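Local coordinates for kelch-like protein 7 (Homo sapiens, PDB 3II7) that acts, as a whole protein of which this is the kelch-repeat domain, as a substrate-specific adapter of a CUL3-RBX1 E3 ubiquitin ligase that sends substrates to degradation, at residues T90-L95 against L117-C122; C98-K103 against M145-G150; M136-C141 against S170-D175; G156-N161 against A190-G195. All coordinates share one frame; numbering follows the deposited sequence. Where two conformers were deposited one is given.

Contact 1: T90-L95 against L117-C122. With EDO (1,2-ethanediol), chain Q.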
loop_
_atom_site.group_PDB
_atom_site.type_symbol
_atom_site.label_atom_id
_atom_site.label_comp_id
_atom_site.label_asym_id
_atom_site.label_seq_id
_atom_site.Cartn_x
_atom_site.Cartn_y
_atom_site.Cartn_z
ATOM N N THR A 90 15.059 11.165 -3.380
ATOM C CA THR A 90 14.107 12.260 -3.577
ATOM C C THR A 90 12.985 12.123 -2.554
ATOM O O THR A 90 12.089 11.301 -2.719
ATOM C CB THR A 90 13.516 12.268 -4.977
ATOM O OG1 THR A 90 14.565 12.403 -5.941
ATOM C CG2 THR A 90 12.543 13.429 -5.140
ATOM N N PRO A 91 13.046 12.917 -1.476
ATOM C CA PRO A 91 11.955 12.852 -0.498
ATOM C C PRO A 91 10.666 13.317 -1.134
ATOM O O PRO A 91 10.665 14.268 -1.930
ATOM C CB PRO A 91 12.399 13.810 0.607
ATOM C CG PRO A 91 13.883 13.949 0.444
ATOM C CD PRO A 91 14.131 13.811 -1.032
ATOM N N ARG A 92 9.587 12.605 -0.837
ATOM C CA ARG A 92 8.287 12.884 -1.437
ATOM C C ARG A 92 7.172 12.201 -0.650
ATOM O O ARG A 92 7.405 11.206 0.076
ATOM C CB ARG A 92 8.247 12.448 -2.891
ATOM C CG ARG A 92 8.630 11.045 -3.122
ATOM C CD ARG A 92 9.252 10.942 -4.473
ATOM N NE ARG A 92 9.206 9.606 -4.993
ATOM C CZ ARG A 92 10.156 8.699 -4.880
ATOM N NH1 ARG A 92 11.260 8.949 -4.211
ATOM N NH2 ARG A 92 9.984 7.512 -5.462
ATOM N N ASP A 93 5.974 12.764 -0.800
ATOM C CA ASP A 93 4.773 12.297 -0.124
ATOM C C ASP A 93 3.908 11.495 -1.106
ATOM O O ASP A 93 3.949 11.733 -2.300
ATOM C CB ASP A 93 3.937 13.503 0.347
ATOM C CG ASP A 93 4.535 14.218 1.578
ATOM O OD1 ASP A 93 5.631 13.874 2.017
ATOM O OD2 ASP A 93 3.868 15.137 2.109
ATOM N N SER A 94 3.097 10.611 -0.558
ATOM C CA SER A 94 2.063 9.863 -1.331
ATOM C C SER A 94 2.695 8.968 -2.412
ATOM O O SER A 94 2.080 8.668 -3.438
ATOM C CB SER A 94 1.015 10.841 -1.907
ATOM O OG SER A 94 0.416 11.607 -0.835
ATOM N N LEU A 95 3.932 8.567 -2.161
ATOM C CA LEU A 95 4.632 7.565 -2.983
ATOM C C LEU A 95 4.107 6.173 -2.615
ATOM O O LEU A 95 3.439 6.005 -1.596
ATOM C CB LEU A 95 6.142 7.662 -2.754
ATOM C CG LEU A 95 6.744 7.100 -1.458
ATOM C CD1 LEU A 95 8.247 7.335 -1.489
ATOM C CD2 LEU A 95 6.113 7.685 -0.204
ATOM N N LEU A 117 4.839 12.805 -9.553
ATOM C CA LEU A 117 6.085 12.443 -10.204
ATOM C C LEU A 117 6.013 11.074 -10.898
ATOM O O LEU A 117 5.203 10.215 -10.531
ATOM C CB LEU A 117 7.202 12.396 -9.153
ATOM C CG LEU A 117 7.554 13.681 -8.415
ATOM C CD1 LEU A 117 8.718 13.422 -7.456
ATOM C CD2 LEU A 117 7.918 14.774 -9.373
ATOM N N TYR A 118 6.862 10.891 -11.911
ATOM C CA TYR A 118 7.087 9.629 -12.634
ATOM C C TYR A 118 8.196 8.771 -11.957
ATOM O O TYR A 118 8.456 7.637 -12.361
ATOM C CB TYR A 118 7.629 9.919 -14.042
ATOM C CG TYR A 118 6.800 10.722 -15.048
ATOM C CD1 TYR A 118 7.049 12.071 -15.265
ATOM C CD2 TYR A 118 5.858 10.105 -15.853
ATOM C CE1 TYR A 118 6.328 12.787 -16.224
ATOM C CE2 TYR A 118 5.159 10.804 -16.805
ATOM C CZ TYR A 118 5.397 12.136 -16.987
ATOM O OH TYR A 118 4.684 12.831 -17.939
ATOM N N LEU A 119 8.873 9.360 -10.972
ATOM C CA LEU A 119 10.116 8.870 -10.409
ATOM C C LEU A 119 10.013 7.465 -9.860
ATOM O O LEU A 119 9.020 7.098 -9.225
ATOM C CB LEU A 119 10.567 9.816 -9.285
ATOM C CG LEU A 119 11.896 9.568 -8.602
ATOM C CD1 LEU A 119 13.082 9.606 -9.577
ATOM C CD2 LEU A 119 12.058 10.637 -7.526
ATOM N N PHE A 120 11.052 6.683 -10.111
ATOM C CA PHE A 120 11.122 5.290 -9.683
ATOM C C PHE A 120 12.547 5.061 -9.177
ATOM O O PHE A 120 13.483 5.173 -9.938
ATOM C CB PHE A 120 10.786 4.401 -10.905
ATOM C CG PHE A 120 10.511 2.954 -10.596
ATOM C CD1 PHE A 120 9.682 2.582 -9.564
ATOM C CD2 PHE A 120 11.049 1.929 -11.408
ATOM C CE1 PHE A 120 9.408 1.250 -9.335
ATOM C CE2 PHE A 120 10.767 0.594 -11.153
ATOM C CZ PHE A 120 9.937 0.266 -10.116
ATOM N N GLU A 121 12.690 4.781 -7.881
ATOM C CA GLU A 121 14.013 4.639 -7.218
ATOM C C GLU A 121 13.998 3.355 -6.410
ATOM O O GLU A 121 12.997 3.075 -5.752
ATOM C CB GLU A 121 14.285 5.847 -6.268
ATOM C CG GLU A 121 14.199 7.236 -6.933
ATOM C CD GLU A 121 14.512 8.430 -6.008
ATOM O OE1 GLU A 121 14.056 8.473 -4.837
ATOM O OE2 GLU A 121 15.175 9.371 -6.486
ATOM N N CYS A 122 15.083 2.570 -6.428
ATOM C CA CYS A 122 15.094 1.378 -5.618
ATOM C C CYS A 122 16.317 1.267 -4.743
ATOM O O CYS A 122 17.384 1.793 -5.065
ATOM C CB CYS A 122 14.854 0.136 -6.451
ATOM S SG CYS A 122 16.234 -0.697 -7.136
HETATM C C1 EDO Q . 10.952 12.743 -12.648
HETATM O O1 EDO Q . 11.781 11.582 -12.820
HETATM C C2 EDO Q . 9.722 12.331 -11.909
HETATM O O2 EDO Q . 8.619 13.132 -12.233
#
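Leu117 meets the aliphatic part of Arg92, its CD1 lying 3.9 Å from Arg92 CD. Two residues on, Leu119 CD2 sits over the centre of one face of the Arg92 guanidinium, 3.7 Å above the plane, while Leu95 CD1 covers the opposite face. The same CD2 presses on Thr90, where its 3.4 Å separation from CB is tighter than ordinary van der Waals contact. This is the kelch beta-propeller pattern in which the loop leading into a blade, here 90-95 ahead of strand 96-100, packs against the start of the third strand, 120-124, and the loop just before it. On that strand Glu121 has CG anti to its carbonyl carbon (chi1 -56°), and the extended chain beyond carries the carboxylate to Thr90 and Arg92. OE1 accepts Thr90 N on its syn lone pair at 3.2 Å and forms a salt bridge with Arg92 NH1 at 2.9 Å; the hydrogen bond within it is weak (N-H...O 125°), the guanidinium and carboxylate planes standing 86° apart. OE2 accepts a hydrogen bond from Thr90 OG1 at 3.1 Å, met on the syn side but out of the carboxylate plane. Arg92 NH1 also donates to Thr90 O, while NE and NH2 bond Gly108 O and Thr106 OG1.

Contact 2: C98-K103 against M145-G150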
loop_
_atom_site.group_PDB
_atom_site.type_symbol
_atom_site.label_atom_id
_atom_site.label_comp_id
_atom_site.label_asym_id
_atom_site.label_seq_id
_atom_site.Cartn_x
_atom_site.Cartn_y
_atom_site.Cartn_z
ATOM N N CYS A 98 7.069 -1.251 -2.797
ATOM C CA CYS A 98 6.958 -2.686 -2.721
ATOM C C CYS A 98 8.357 -3.300 -2.786
ATOM O O CYS A 98 9.327 -2.587 -3.011
ATOM C CB CYS A 98 6.004 -3.236 -3.784
ATOM S SG CYS A 98 6.665 -3.237 -5.430
ATOM N N ALA A 99 8.464 -4.619 -2.595
ATOM C CA ALA A 99 9.763 -5.282 -2.647
ATOM C C ALA A 99 9.740 -6.419 -3.636
ATOM O O ALA A 99 8.729 -7.144 -3.758
ATOM C CB ALA A 99 10.125 -5.821 -1.274
ATOM N N ALA A 100 10.845 -6.575 -4.352
ATOM C CA ALA A 100 11.031 -7.709 -5.243
ATOM C C ALA A 100 12.496 -8.116 -5.248
ATOM O O ALA A 100 13.368 -7.279 -5.537
ATOM C CB ALA A 100 10.569 -7.355 -6.682
ATOM N N GLU A 101 12.752 -9.387 -4.926
ATOM C CA GLU A 101 14.105 -9.994 -5.033
ATOM C C GLU A 101 15.221 -9.148 -4.375
ATOM O O GLU A 101 16.265 -8.884 -4.978
ATOM C CB GLU A 101 14.425 -10.303 -6.496
ATOM C CG GLU A 101 13.335 -11.191 -7.163
ATOM C CD GLU A 101 13.711 -11.698 -8.562
ATOM O OE1 GLU A 101 14.904 -11.996 -8.785
ATOM O OE2 GLU A 101 12.803 -11.805 -9.430
ATOM N N GLY A 102 14.967 -8.705 -3.150
ATOM C CA GLY A 102 15.987 -7.999 -2.349
ATOM C C GLY A 102 16.099 -6.509 -2.591
ATOM O O GLY A 102 16.902 -5.830 -1.930
ATOM N N LYS A 103 15.286 -5.977 -3.506
ATOM C CA LYS A 103 15.233 -4.551 -3.735
ATOM C C LYS A 103 13.897 -3.952 -3.254
ATOM O O LYS A 103 12.826 -4.562 -3.422
ATOM C CB LYS A 103 15.425 -4.229 -5.206
ATOM C CG LYS A 103 16.867 -4.431 -5.691
ATOM C CD LYS A 103 17.112 -5.813 -6.217
ATOM C CE LYS A 103 18.410 -5.873 -7.028
ATOM N NZ LYS A 103 18.615 -7.225 -7.602
ATOM N N MET A 145 0.875 0.052 -5.483
ATOM C CA MET A 145 1.950 -0.680 -6.133
ATOM C C MET A 145 2.125 -2.004 -5.457
ATOM O O MET A 145 2.199 -2.060 -4.199
ATOM C CB MET A 145 3.274 0.085 -6.110
ATOM C CG MET A 145 4.360 -0.544 -7.024
ATOM S SD MET A 145 5.820 0.509 -7.441
ATOM C CE MET A 145 6.409 0.727 -5.762
ATOM N N VAL A 146 2.163 -3.077 -6.247
ATOM C CA VAL A 146 2.285 -4.426 -5.686
ATOM C C VAL A 146 3.195 -5.292 -6.531
ATOM O O VAL A 146 3.246 -5.158 -7.751
ATOM C CB VAL A 146 0.877 -5.084 -5.540
ATOM C CG1 VAL A 146 0.254 -5.328 -6.889
ATOM C CG2 VAL A 146 0.938 -6.366 -4.723
ATOM N N GLU A 147 3.927 -6.157 -5.870
ATOM C CA GLU A 147 4.699 -7.193 -6.556
ATOM C C GLU A 147 3.846 -8.450 -6.807
ATOM O O GLU A 147 3.039 -8.895 -5.930
ATOM C CB GLU A 147 5.927 -7.537 -5.746
ATOM C CG GLU A 147 6.853 -8.544 -6.413
ATOM C CD GLU A 147 6.511 -10.036 -6.119
ATOM O OE1 GLU A 147 5.788 -10.368 -5.139
ATOM O OE2 GLU A 147 7.020 -10.873 -6.856
ATOM N N ALA A 148 3.990 -9.013 -7.993
ATOM C CA ALA A 148 3.302 -10.230 -8.363
ATOM C C ALA A 148 4.159 -11.046 -9.320
ATOM O O ALA A 148 4.440 -10.609 -10.430
ATOM C CB ALA A 148 1.917 -9.902 -9.008
ATOM N N ASN A 149 4.595 -12.228 -8.881
ATOM C CA ASN A 149 5.440 -13.118 -9.716
ATOM C C ASN A 149 6.703 -12.436 -10.273
ATOM O O ASN A 149 7.094 -12.676 -11.422
ATOM C CB ASN A 149 4.640 -13.704 -10.911
ATOM C CG ASN A 149 3.369 -14.410 -10.501
ATOM O OD1 ASN A 149 3.376 -15.272 -9.637
ATOM N ND2 ASN A 149 2.264 -14.067 -11.164
ATOM N N GLY A 150 7.327 -11.568 -9.488
ATOM C CA GLY A 150 8.544 -10.894 -9.924
ATOM C C GLY A 150 8.350 -9.575 -10.667
ATOM O O GLY A 150 9.321 -8.882 -10.912
HETATM O O HOH W 1 11.634 -9.400 -9.602
#
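Cys98 and Met145 turn their side chains toward each other across two neighbouring strands, with Cys98 SG 3.9 Å from Met145 CG. The methionine leaves its backbone with CG anti to N and then bends at chi3 (61°), and its CE ends 3.6 Å from Cys98 N. Two residues on, Glu147 also points at the first strand, but it lays its aliphatic part there, CB 3.5 Å from Ala99 O and CG 3.9 Å from Ala100 CB. A bend at chi2 (-88°) swings the carboxylate back to its own strand end, where OE2 accepts Gly150 N at 2.7 Å. At the turn end a water donates to both Glu101 OE2 and Gly150 O. No direct hydrogen bond joins the segments; the two strands belong to different sheets and meet through side chains and this one water, their axes 6.2 Å apart at closest approach and within 22° of parallel. Strands 96-100 and 144-148 each lead into a tight turn, type I' from Ala100 to Lys103, and each is the first strand of its four-stranded antiparallel sheet: the arrangement of innermost strands of successive blades round the axis of a kelch beta-propeller.

Contact 3: M136-C141 against S170-D175. With EDO (1,2-ethanediol), chain T; EDO (1,2-ethanediol), chain S.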
loop_
_atom_site.group_PDB
_atom_site.type_symbol
_atom_site.label_atom_id
_atom_site.label_comp_id
_atom_site.label_asym_id
_atom_site.label_seq_id
_atom_site.Cartn_x
_atom_site.Cartn_y
_atom_site.Cartn_z
ATOM N N MET A 136 8.093 5.680 -14.491
ATOM C CA MET A 136 6.760 5.270 -14.940
ATOM C C MET A 136 6.333 6.035 -16.174
ATOM O O MET A 136 6.795 7.158 -16.441
ATOM C CB MET A 136 5.695 5.482 -13.847
ATOM C CG MET A 136 5.905 4.668 -12.619
ATOM S SD MET A 136 4.659 4.897 -11.345
ATOM C CE MET A 136 4.881 6.656 -10.901
ATOM N N LEU A 137 5.424 5.419 -16.909
ATOM C CA LEU A 137 4.835 6.028 -18.122
ATOM C C LEU A 137 3.912 7.222 -17.783
ATOM O O LEU A 137 3.822 8.183 -18.562
ATOM C CB LEU A 137 4.060 4.969 -18.915
ATOM C CG LEU A 137 4.938 3.814 -19.481
ATOM C CD1 LEU A 137 4.095 2.683 -20.003
ATOM C CD2 LEU A 137 5.832 4.329 -20.600
ATOM N N THR A 138 3.230 7.151 -16.625
ATOM C CA THR A 138 2.333 8.219 -16.144
ATOM C C THR A 138 2.697 8.563 -14.717
ATOM O O THR A 138 2.829 7.673 -13.863
ATOM C CB THR A 138 0.869 7.766 -16.174
ATOM O OG1 THR A 138 0.499 7.363 -17.521
ATOM C CG2 THR A 138 -0.063 8.873 -15.652
ATOM N N GLN A 139 2.876 9.850 -14.468
ATOM C CA GLN A 139 3.142 10.346 -13.146
ATOM C C GLN A 139 1.918 10.083 -12.270
ATOM O O GLN A 139 0.773 10.121 -12.750
ATOM C CB GLN A 139 3.447 11.846 -13.199
ATOM C CG GLN A 139 2.256 12.718 -13.568
ATOM C CD GLN A 139 2.652 14.031 -14.217
ATOM O OE1 GLN A 139 2.954 14.071 -15.389
ATOM N NE2 GLN A 139 2.637 15.114 -13.446
ATOM N N ARG A 140 2.153 9.817 -10.995
ATOM C CA ARG A 140 1.044 9.506 -10.079
ATOM C C ARG A 140 1.399 9.642 -8.594
ATOM O O ARG A 140 2.527 9.441 -8.230
ATOM C CB ARG A 140 0.471 8.107 -10.350
ATOM C CG ARG A 140 1.402 7.016 -10.379
ATOM C CD ARG A 140 0.724 5.731 -10.916
ATOM N NE ARG A 140 0.794 5.491 -12.383
ATOM C CZ ARG A 140 -0.187 4.977 -13.128
ATOM N NH1 ARG A 140 -1.389 4.745 -12.623
ATOM N NH2 ARG A 140 -0.003 4.762 -14.427
ATOM N N CYS A 141 0.406 10.060 -7.796
ATOM C CA CYS A 141 0.418 10.078 -6.316
ATOM C C CYS A 141 -0.752 9.236 -5.818
ATOM O O CYS A 141 -1.788 9.203 -6.474
ATOM C CB CYS A 141 0.179 11.499 -5.789
ATOM S SG CYS A 141 1.502 12.645 -6.008
ATOM N N SER A 170 -5.467 4.165 -15.072
ATOM C CA SER A 170 -4.411 3.474 -15.770
ATOM C C SER A 170 -3.572 2.559 -14.883
ATOM O O SER A 170 -3.413 2.788 -13.658
ATOM C CB SER A 170 -3.534 4.463 -16.486
ATOM O OG SER A 170 -2.814 5.221 -15.588
ATOM N N CYS A 171 -3.074 1.507 -15.523
ATOM C CA CYS A 171 -2.276 0.467 -14.885
ATOM C C CYS A 171 -1.055 0.223 -15.746
ATOM O O CYS A 171 -1.160 0.196 -16.965
ATOM C CB CYS A 171 -3.126 -0.812 -14.779
ATOM S SG CYS A 171 -2.272 -2.288 -14.150
ATOM N N GLU A 172 0.109 0.071 -15.110
ATOM C CA GLU A 172 1.310 -0.286 -15.841
ATOM C C GLU A 172 2.148 -1.240 -15.019
ATOM O O GLU A 172 1.966 -1.337 -13.788
ATOM C CB GLU A 172 2.091 0.959 -16.259
ATOM C CG GLU A 172 2.383 1.951 -15.161
ATOM C CD GLU A 172 3.109 3.184 -15.676
ATOM O OE1 GLU A 172 4.245 3.027 -16.158
ATOM O OE2 GLU A 172 2.523 4.299 -15.609
ATOM N N VAL A 173 3.033 -1.967 -15.706
ATOM C CA VAL A 173 3.851 -3.018 -15.041
ATOM C C VAL A 173 5.319 -2.866 -15.411
ATOM O O VAL A 173 5.659 -2.568 -16.560
ATOM C CB VAL A 173 3.342 -4.413 -15.345
ATOM C CG1 VAL A 173 3.406 -4.750 -16.857
ATOM C CG2 VAL A 173 4.091 -5.476 -14.522
ATOM N N TYR A 174 6.192 -3.000 -14.409
ATOM C CA TYR A 174 7.611 -2.915 -14.580
ATOM C C TYR A 174 8.208 -4.309 -14.394
ATOM O O TYR A 174 7.900 -4.991 -13.425
ATOM C CB TYR A 174 8.206 -2.021 -13.519
ATOM C CG TYR A 174 9.718 -1.917 -13.515
ATOM C CD1 TYR A 174 10.379 -1.094 -14.442
ATOM C CD2 TYR A 174 10.497 -2.631 -12.602
ATOM C CE1 TYR A 174 11.747 -0.943 -14.430
ATOM C CE2 TYR A 174 11.893 -2.484 -12.590
ATOM C CZ TYR A 174 12.506 -1.652 -13.523
ATOM O OH TYR A 174 13.889 -1.471 -13.540
ATOM N N ASP A 175 9.053 -4.730 -15.329
ATOM C CA ASP A 175 9.733 -5.987 -15.231
ATOM C C ASP A 175 11.196 -5.706 -14.899
ATOM O O ASP A 175 11.922 -5.152 -15.724
ATOM C CB ASP A 175 9.647 -6.753 -16.545
ATOM C CG ASP A 175 10.269 -8.135 -16.457
ATOM O OD1 ASP A 175 10.970 -8.448 -15.477
ATOM O OD2 ASP A 175 10.038 -8.929 -17.380
HETATM C C1 EDO T . 8.926 10.567 -18.740
HETATM O O1 EDO T . 10.263 11.008 -18.461
HETATM C C2 EDO T . 8.666 9.209 -18.084
HETATM O O2 EDO T . 7.414 8.669 -18.536
HETATM C C1 EDO S . 12.255 -11.153 -12.994
HETATM O O1 EDO S . 12.867 -12.331 -13.523
HETATM C C2 EDO S . 10.831 -11.050 -13.518
HETATM O O2 EDO S . 10.852 -11.064 -14.936
HETATM O O HOH W 2 0.617 4.721 -17.468
HETATM O O HOH W 3 -2.371 7.130 -17.665
#
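Glu172 and Arg140 meet tip to tip in a salt bridge, Arg140 NH2 lying 2.8 Å from Glu172 OE2, with the guanidinium and carboxylate planes 80° apart. Arg140 uses the anti lone pair of OE2, which leaves the syn side to the backbone of 136-141. There Leu137 N gives OE1 a nearly straight bond of 2.8 Å (168°), and Thr138 N gives OE2 one of 3.1 Å. The guanidinium continues to Ser170: NH1 donates to the carbonyl O at 3.0 Å from above its plane, and both NH1 and NH2 make weak bonds to OG. A bend at chi3 of Arg140 (91°) puts its NE on the loop side, weakly bonded to Thr138 O. In the next shell, one water accepts from Thr138 OG1 and donates to Glu172 OE2, while a second links Thr138 OG1 with Ser170 OG. Gly156 O takes a further bond from Arg140 NH1, and Trp181 packs on Glu172. The pattern joins the loop entering strand 144-148 to the third strand, 171-175, of the same propeller blade. With two backbone N-H groups, an arginine and a water all directed at it, the buried carboxylate of Glu172 is probably stabilised in its charged form.

Contact 4: G156-N161 against A190-G195; sequences GGSLGN and ARKNHG
Lys192 lies over the backbone of Gly157, its CB 3.8 Å from Gly157 CA, and then runs extended past Ser158, CD coming within 3.9 Å of the OG. Beyond that pair a water joins the two polar ends: it hydrogen-bonds Ser158 OG at 2.7 Å and, only weakly, accepts from Lys192 NZ. The backbones come closest here, Gly157 and Lys192 having CA atoms 4.2 Å apart, and Gly157 N donates to Arg191 O at 2.8 Å, in the carbonyl plane. Gly156 CA makes a C-H...O contact of 3.2 Å with the same oxygen. A double glycine follows the second strand of a kelch blade, here 151-155. Gly156 permits the close approach, since a CB on it would clash with both Arg191 O and His194 CE1; Gly157 holds a backbone conformation (phi 91°, psi -172°) that suits glycine. The partner loop, 190-195, leads into strand 195-199 of the next propeller blade. His194 comes up beside the glycines, its CG between backbone N and carbonyl carbon (chi1 52°), and CE1 sits 4.0 Å from Gly157 N, which lies near the ring plane. Arg191 CB lies over one ring face, offset toward the rim, while its guanidinium forms a salt bridge with Glu219.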
loop_
_atom_site.group_PDB
_atom_site.type_symbol
_atom_site.label_atom_id
_atom_site.label_comp_id
_atom_site.label_asym_id
_atom_site.label_seq_id
_atom_site.Cartn_x
_atom_site.Cartn_y
_atom_site.Cartn_z
ATOM N N GLY A 156 -3.806 3.281 -10.742
ATOM C CA GLY A 156 -4.554 4.408 -10.220
ATOM C C GLY A 156 -3.663 5.499 -9.660
ATOM O O GLY A 156 -2.561 5.744 -10.159
ATOM N N GLY A 157 -4.163 6.166 -8.644
ATOM C CA GLY A 157 -3.538 7.380 -8.138
ATOM C C GLY A 157 -4.112 8.607 -8.816
ATOM O O GLY A 157 -5.100 8.543 -9.559
ATOM N N SER A 158 -3.495 9.757 -8.554
ATOM C CA SER A 158 -3.933 10.996 -9.169
ATOM C C SER A 158 -2.774 11.802 -9.699
ATOM O O SER A 158 -1.615 11.553 -9.353
ATOM C CB SER A 158 -4.722 11.827 -8.177
ATOM O OG SER A 158 -3.919 12.201 -7.081
ATOM N N LEU A 159 -3.102 12.792 -10.534
ATOM C CA LEU A 159 -2.151 13.843 -10.910
ATOM C C LEU A 159 -2.913 15.177 -10.911
ATOM O O LEU A 159 -4.142 15.181 -11.028
ATOM C CB LEU A 159 -1.518 13.552 -12.260
ATOM C CG LEU A 159 -2.396 13.099 -13.437
ATOM C CD1 LEU A 159 -3.302 14.193 -13.964
ATOM C CD2 LEU A 159 -1.453 12.603 -14.564
ATOM N N GLY A 160 -2.188 16.282 -10.744
ATOM C CA GLY A 160 -2.784 17.611 -10.687
ATOM C C GLY A 160 -3.450 17.873 -9.347
ATOM O O GLY A 160 -3.349 17.058 -8.414
ATOM N N ASN A 161 -4.126 19.013 -9.228
ATOM C CA ASN A 161 -4.811 19.346 -7.948
ATOM C C ASN A 161 -6.290 18.871 -7.907
ATOM O O ASN A 161 -6.760 18.199 -8.835
ATOM C CB ASN A 161 -4.657 20.824 -7.622
ATOM C CG ASN A 161 -5.374 21.733 -8.601
ATOM O OD1 ASN A 161 -6.300 21.323 -9.300
ATOM N ND2 ASN A 161 -4.954 22.982 -8.638
ATOM N N ALA A 190 -11.662 4.624 -12.005
ATOM C CA ALA A 190 -10.536 5.440 -11.567
ATOM C C ALA A 190 -10.485 5.327 -10.031
ATOM O O ALA A 190 -11.530 5.329 -9.384
ATOM C CB ALA A 190 -10.712 6.888 -12.006
ATOM N N ARG A 191 -9.291 5.198 -9.451
ATOM C CA ARG A 191 -9.139 5.004 -7.989
ATOM C C ARG A 191 -7.851 5.606 -7.522
ATOM O O ARG A 191 -6.821 5.455 -8.189
ATOM C CB ARG A 191 -9.064 3.506 -7.573
ATOM C CG ARG A 191 -10.146 2.621 -8.073
ATOM C CD ARG A 191 -9.899 1.184 -7.671
ATOM N NE ARG A 191 -10.915 0.347 -8.298
ATOM C CZ ARG A 191 -12.090 0.041 -7.758
ATOM N NH1 ARG A 191 -12.428 0.433 -6.536
ATOM N NH2 ARG A 191 -12.945 -0.679 -8.445
ATOM N N LYS A 192 -7.913 6.254 -6.363
ATOM C CA LYS A 192 -6.737 6.548 -5.548
ATOM C C LYS A 192 -7.069 6.144 -4.118
ATOM O O LYS A 192 -8.212 6.021 -3.737
ATOM C CB LYS A 192 -6.335 8.010 -5.599
ATOM C CG LYS A 192 -7.329 9.014 -4.949
ATOM C CD LYS A 192 -6.779 10.425 -5.031
ATOM C CE LYS A 192 -7.661 11.431 -4.350
ATOM N NZ LYS A 192 -6.955 12.755 -4.134
ATOM N N ASN A 193 -6.029 5.961 -3.311
ATOM C CA ASN A 193 -6.169 5.523 -1.926
ATOM C C ASN A 193 -6.902 4.196 -1.752
ATOM O O ASN A 193 -7.442 3.909 -0.672
ATOM C CB ASN A 193 -6.855 6.616 -1.054
ATOM C CG ASN A 193 -6.095 7.922 -1.035
ATOM O OD1 ASN A 193 -6.647 8.974 -1.369
ATOM N ND2 ASN A 193 -4.814 7.862 -0.670
ATOM N N HIS A 194 -6.849 3.371 -2.796
ATOM C CA HIS A 194 -7.419 2.051 -2.838
ATOM C C HIS A 194 -6.423 1.038 -2.283
ATOM O O HIS A 194 -5.217 1.272 -2.257
ATOM C CB HIS A 194 -7.773 1.647 -4.290
ATOM C CG HIS A 194 -6.651 1.812 -5.278
ATOM N ND1 HIS A 194 -6.134 3.036 -5.596
ATOM C CD2 HIS A 194 -6.011 0.917 -6.078
ATOM C CE1 HIS A 194 -5.182 2.899 -6.498
ATOM N NE2 HIS A 194 -5.098 1.628 -6.829
ATOM N N GLY A 195 -6.934 -0.096 -1.872
ATOM C CA GLY A 195 -6.106 -1.238 -1.563
ATOM C C GLY A 195 -5.689 -1.897 -2.855
ATOM O O GLY A 195 -6.399 -1.816 -3.865
HETATM O O HOH W 4 -3.646 12.476 -4.371
#

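In the fold
Contacts 1 and 3 repeat one arrangement in successive blades, an arginine of the entering loop paired with a glutamate of the third strand, with centres 12 Å apart. They touch directly: Tyr118 O is 2.9 Å from Met136 N and Leu117 O 3.1 Å from Arg140 N, both probable backbone hydrogen bonds. Contact 3 meets contact 4, also 12 Å away between centres, through the probable bond Cys141 O to Ser158 N (2.7 Å) and the packing of Gln139 O on Leu159 CD2 (3.8 Å). Contact 2 packs the first strands of the blades that contacts 1 and 3 reach, and touches contact 1 where Met145 SD lies 4.1 Å from Phe120 CE1. Contacts 2 and 4 stay apart, their centres 21 Å from each other.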